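PDB 3DC4: kinesin-like protein Nod from Drosophila melanogaster, which hydrolyses ATP and binds microtubules, including their plus ends, through its kinesin motor domain, and is required for segregating non-exchange chromosomes in meiosis. Local coordinates for residues Ala154-Ile159 and His197-Gly202; Asp88-Gly93 and Gly133-Arg138. All blocks are in the same frame, centred on the assembly; numbering follows the deposited sequence.

Interaction 1 (Ala154-Ile159 and His197-Gly202); sequences ASFIEI and HILELG
Phe156 of strand 151-160 projects towards helix 192-204 and meets Ile198, Leu199 and Gly202. A chi1 of -162° sets its CG anti to the backbone N, beside the carbonyl carbon. Packing is closest along the ring bond from CD2 to CE2. Phe156 CD2 lies 3.8 Å from Gly202 CA, and a beta carbon on Gly202 would clash with that ring atom, so the glycine is what permits this fit. Near the ring plane, the edge faces the carbonyl of Ile198, with Phe156 CD2 3.8 Å from Ile198 O. This oxygen also accepts the helical bond from Gly202 N. The side chains of Leu199 and Phe156 cross at about a right angle, with Leu199 CD2 coming to Phe156 CE2 obliquely, at 4.1 Å. Contact thins out towards Ala154, whose CB meets Ile198 CD1 at 4.2 Å. An unstaggered chi2 of 99° places that methyl group.

On the far side of the helix, His197 is exposed and Glu200 partly so; neither meets the strand, and Glu200 pairs with Arg204 along the helix. The short axes run almost parallel (21°) and 9.1 Å apart, as a helix lies along a strand of the central kinesin sheet. In kinesins this helix leads into switch I. The ring also touches Ala222 and Val224 of strand 220-229, and Leu167. An alanine in place of Phe156 would probably open a gap between sheet and helix, leaving Leu199 CD2 and Gly202 CA without their ring partner. No hydrogen bond or charge pair crosses between the segments, so their fit rests on close apolar packing, with the lack of a side chain at Gly202 setting how near the ring can come.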
# COMPACT_ATOMS: atom_id res chain seq x y z
N ALA A 154 -0.61 -13.66 7.41
CA ALA A 154 0.12 -12.78 6.51
C ALA A 154 0.48 -13.57 5.26
O ALA A 154 0.82 -14.75 5.34
CB ALA A 154 1.38 -12.26 7.18
N SER A 155 0.38 -12.92 4.10
CA SER A 155 0.77 -13.51 2.84
C SER A 155 1.79 -12.53 2.25
O SER A 155 1.76 -11.34 2.56
CB SER A 155 -0.43 -13.70 1.90
OG SER A 155 -1.13 -12.50 1.62
N PHE A 156 2.72 -13.05 1.45
CA PHE A 156 3.75 -12.22 0.83
C PHE A 156 3.85 -12.61 -0.63
O PHE A 156 4.34 -13.69 -0.98
CB PHE A 156 5.11 -12.45 1.52
CG PHE A 156 6.13 -11.36 1.27
CD1 PHE A 156 6.11 -10.59 0.11
CD2 PHE A 156 7.15 -11.12 2.20
CE1 PHE A 156 7.08 -9.61 -0.13
CE2 PHE A 156 8.12 -10.15 1.97
CZ PHE A 156 8.09 -9.39 0.80
N ILE A 157 3.36 -11.73 -1.50
CA ILE A 157 3.37 -11.97 -2.93
C ILE A 157 4.28 -10.97 -3.63
O ILE A 157 4.34 -9.79 -3.26
CB ILE A 157 1.94 -11.84 -3.49
CG1 ILE A 157 1.07 -12.98 -2.95
CG2 ILE A 157 1.97 -11.87 -5.02
CD1 ILE A 157 -0.40 -12.80 -3.22
N GLU A 158 4.99 -11.45 -4.64
CA GLU A 158 5.88 -10.61 -5.43
C GLU A 158 5.42 -10.68 -6.88
O GLU A 158 5.05 -11.74 -7.36
CB GLU A 158 7.33 -11.10 -5.31
CG GLU A 158 8.29 -10.50 -6.35
CD GLU A 158 9.71 -11.03 -6.20
OE1 GLU A 158 9.88 -12.23 -5.94
OE2 GLU A 158 10.65 -10.23 -6.37
N ILE A 159 5.43 -9.54 -7.56
CA ILE A 159 5.05 -9.48 -8.96
C ILE A 159 6.29 -9.06 -9.74
O ILE A 159 6.70 -7.90 -9.72
CB ILE A 159 3.91 -8.45 -9.21
CG1 ILE A 159 2.67 -8.86 -8.41
CG2 ILE A 159 3.58 -8.38 -10.70
CD1 ILE A 159 1.48 -7.94 -8.59
N HIS A 197 9.42 -13.19 10.92
CA HIS A 197 9.70 -14.44 10.23
C HIS A 197 9.23 -14.42 8.77
O HIS A 197 10.00 -14.72 7.86
CB HIS A 197 9.04 -15.62 10.96
CG HIS A 197 9.11 -16.92 10.21
ND1 HIS A 197 10.31 -17.54 9.93
CD2 HIS A 197 8.14 -17.70 9.69
CE1 HIS A 197 10.07 -18.66 9.27
NE2 HIS A 197 8.76 -18.78 9.11
N ILE A 198 7.97 -14.05 8.55
CA ILE A 198 7.43 -14.02 7.20
C ILE A 198 8.15 -13.01 6.31
O ILE A 198 8.35 -13.26 5.12
CB ILE A 198 5.89 -13.73 7.17
CG1 ILE A 198 5.60 -12.26 7.45
CG2 ILE A 198 5.18 -14.62 8.17
CD1 ILE A 198 5.34 -11.43 6.19
N LEU A 199 8.56 -11.88 6.88
CA LEU A 199 9.27 -10.87 6.10
C LEU A 199 10.67 -11.35 5.74
O LEU A 199 11.14 -11.13 4.62
CB LEU A 199 9.36 -9.56 6.87
CG LEU A 199 8.05 -8.78 7.01
CD1 LEU A 199 8.30 -7.50 7.80
CD2 LEU A 199 7.51 -8.46 5.62
N GLU A 200 11.32 -12.02 6.68
CA GLU A 200 12.66 -12.54 6.46
C GLU A 200 12.60 -13.68 5.44
O GLU A 200 13.40 -13.74 4.51
CB GLU A 200 13.26 -13.04 7.78
CG GLU A 200 14.68 -13.56 7.67
CD GLU A 200 15.20 -14.09 9.00
OE1 GLU A 200 15.34 -13.28 9.95
OE2 GLU A 200 15.47 -15.31 9.11
N LEU A 201 11.63 -14.57 5.63
CA LEU A 201 11.45 -15.70 4.73
C LEU A 201 11.15 -15.21 3.32
O LEU A 201 11.77 -15.66 2.35
CB LEU A 201 10.31 -16.59 5.22
CG LEU A 201 9.88 -17.74 4.30
CD1 LEU A 201 10.99 -18.77 4.21
CD2 LEU A 201 8.61 -18.37 4.85
N GLY A 202 10.20 -14.30 3.22
CA GLY A 202 9.83 -13.77 1.92
C GLY A 202 10.96 -13.03 1.23
O GLY A 202 11.15 -13.16 0.02

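Interaction 2 (Asp88-Gly93 and Gly133-Arg138); sequences DKLLEG and GDIFER
The Arg138 guanidinium meets Asp88 at its NH1 end: the carboxylate OD1 approaches obliquely, while the backbone N of Asp88 sits at the edge, in the guanidinium plane. Asp88 OD1 and Arg138 NH1 form a salt bridge of 2.6 Å, with the two flat groups tilted 28° apart. Arg138 NH1 is also modelled 2.9 Å from Asp88 N, implausibly near for two donors, so its exact position is doubtful. The arginine reaches across because its chain is extended from CG to NE, and the two side chains cross at about a right angle.

Beneath the charged pair, Leu91 CD2 presses on the aliphatic part of the arginine, 3.3 Å from Arg138 CB and 3.6 Å from Arg138 CD. Helices 84-92 and 127-141 pack side by side on one face of the kinesin motor sheet, their short axes at 52° and 10.6 Å apart. In this P-loop fold helix 84-92 precedes strand 96-101, which leads into the P-loop; helix 127-141 comes later, after the short helix 108-112. Gly93 ends the first helix in a Schellman motif with positive phi.

Deeper still, Leu90 CD2 comes 3.6 Å from Ile135 CD1, the two side chains again crossing at about a right angle. Both also touch strand 220-229, Leu90 at Val228 and Ile135 at Ile226.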
# COMPACT_ATOMS: atom_id res chain seq x y z
N ASP A 88 -9.65 0.23 12.10
CA ASP A 88 -11.03 -0.05 12.50
C ASP A 88 -11.84 -0.60 11.34
O ASP A 88 -12.65 -1.52 11.52
CB ASP A 88 -11.71 1.21 13.04
CG ASP A 88 -11.42 1.43 14.51
OD1 ASP A 88 -11.18 0.43 15.22
OD2 ASP A 88 -11.45 2.60 14.95
N LYS A 89 -11.62 -0.06 10.15
CA LYS A 89 -12.35 -0.52 8.98
C LYS A 89 -12.04 -2.00 8.72
O LYS A 89 -12.95 -2.80 8.48
CB LYS A 89 -11.98 0.33 7.75
CG LYS A 89 -12.12 1.85 7.96
CD LYS A 89 -13.53 2.25 8.40
CE LYS A 89 -13.64 3.77 8.58
NZ LYS A 89 -15.01 4.17 9.03
N LEU A 90 -10.77 -2.35 8.79
CA LEU A 90 -10.34 -3.73 8.59
C LEU A 90 -11.08 -4.64 9.57
O LEU A 90 -11.64 -5.66 9.19
CB LEU A 90 -8.84 -3.85 8.82
CG LEU A 90 -8.26 -5.26 8.66
CD1 LEU A 90 -8.28 -5.69 7.20
CD2 LEU A 90 -6.82 -5.27 9.19
N LEU A 91 -11.08 -4.25 10.85
CA LEU A 91 -11.74 -5.04 11.88
C LEU A 91 -13.25 -5.11 11.67
O LEU A 91 -13.89 -6.08 12.07
CB LEU A 91 -11.43 -4.46 13.26
CG LEU A 91 -10.10 -4.88 13.90
CD1 LEU A 91 -8.95 -4.67 12.95
CD2 LEU A 91 -9.89 -4.08 15.18
N GLU A 92 -13.82 -4.10 11.02
CA GLU A 92 -15.25 -4.08 10.75
C GLU A 92 -15.58 -4.96 9.55
O GLU A 92 -16.74 -5.19 9.24
CB GLU A 92 -15.74 -2.65 10.51
CG GLU A 92 -15.66 -1.76 11.74
CD GLU A 92 -16.06 -0.32 11.45
OE1 GLU A 92 -15.91 0.52 12.36
OE2 GLU A 92 -16.51 -0.03 10.33
N GLY A 93 -14.54 -5.44 8.88
CA GLY A 93 -14.75 -6.31 7.73
C GLY A 93 -14.50 -5.72 6.36
O GLY A 93 -14.70 -6.40 5.35
N GLY A 133 0.48 -4.31 15.12
CA GLY A 133 0.42 -4.05 16.55
C GLY A 133 -0.96 -3.60 16.99
O GLY A 133 -1.50 -4.14 17.96
N ASP A 134 -1.54 -2.63 16.29
CA ASP A 134 -2.87 -2.13 16.64
C ASP A 134 -3.98 -3.15 16.35
O ASP A 134 -5.02 -3.14 17.00
CB ASP A 134 -3.16 -0.81 15.91
CG ASP A 134 -2.39 0.36 16.51
OD1 ASP A 134 -2.46 0.55 17.74
OD2 ASP A 134 -1.74 1.11 15.74
N ILE A 135 -3.75 -4.02 15.37
CA ILE A 135 -4.72 -5.05 15.03
C ILE A 135 -4.80 -6.04 16.18
O ILE A 135 -5.89 -6.38 16.64
CB ILE A 135 -4.30 -5.78 13.74
CG1 ILE A 135 -4.49 -4.85 12.54
CG2 ILE A 135 -5.13 -7.05 13.56
CD1 ILE A 135 -3.91 -5.39 11.25
N PHE A 136 -3.64 -6.50 16.67
CA PHE A 136 -3.62 -7.44 17.77
C PHE A 136 -4.28 -6.84 19.00
O PHE A 136 -5.11 -7.47 19.66
CB PHE A 136 -2.18 -7.84 18.14
CG PHE A 136 -1.53 -8.80 17.17
CD1 PHE A 136 -2.26 -9.81 16.55
CD2 PHE A 136 -0.15 -8.74 16.94
CE1 PHE A 136 -1.64 -10.74 15.72
CE2 PHE A 136 0.48 -9.67 16.11
CZ PHE A 136 -0.26 -10.66 15.50
N GLU A 137 -3.90 -5.60 19.32
CA GLU A 137 -4.44 -4.91 20.48
C GLU A 137 -5.97 -4.85 20.48
O GLU A 137 -6.61 -5.17 21.49
CB GLU A 137 -3.86 -3.50 20.55
CG GLU A 137 -4.35 -2.69 21.73
CD GLU A 137 -3.57 -1.40 21.88
OE1 GLU A 137 -2.34 -1.48 22.10
OE2 GLU A 137 -4.18 -0.32 21.79
N ARG A 138 -6.54 -4.45 19.36
CA ARG A 138 -7.99 -4.34 19.26
C ARG A 138 -8.67 -5.70 19.24
O ARG A 138 -9.80 -5.85 19.71
CB ARG A 138 -8.38 -3.54 18.02
CG ARG A 138 -7.84 -2.13 18.05
CD ARG A 138 -8.24 -1.37 16.81
NE ARG A 138 -7.74 -0.00 16.82
CZ ARG A 138 -7.94 0.88 15.85
NH1 ARG A 138 -8.64 0.53 14.78
NH2 ARG A 138 -7.45 2.10 15.94

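Both segments of interaction 2 come earlier in the chain than those of interaction 1, and helix 127-141 of the one is followed directly by strand 151-160 of the other. Their centres are about 21 Å apart and their nearest atoms about 9 Å, without touching. Strand 220-229 joins them: both interactions lean on its side chains, interaction 1 nearer its start and interaction 2 further along. Leu189 adds a second bridge, touching both Ala154 and Phe136. The three helices thus cover neighbouring parts of one sheet within the motor domain. Interaction 1 lies nearer the nucleotide, with the Phe156 side chain about 10 Å from the magnesium ion; interaction 2 is not close to the nucleotide pocket.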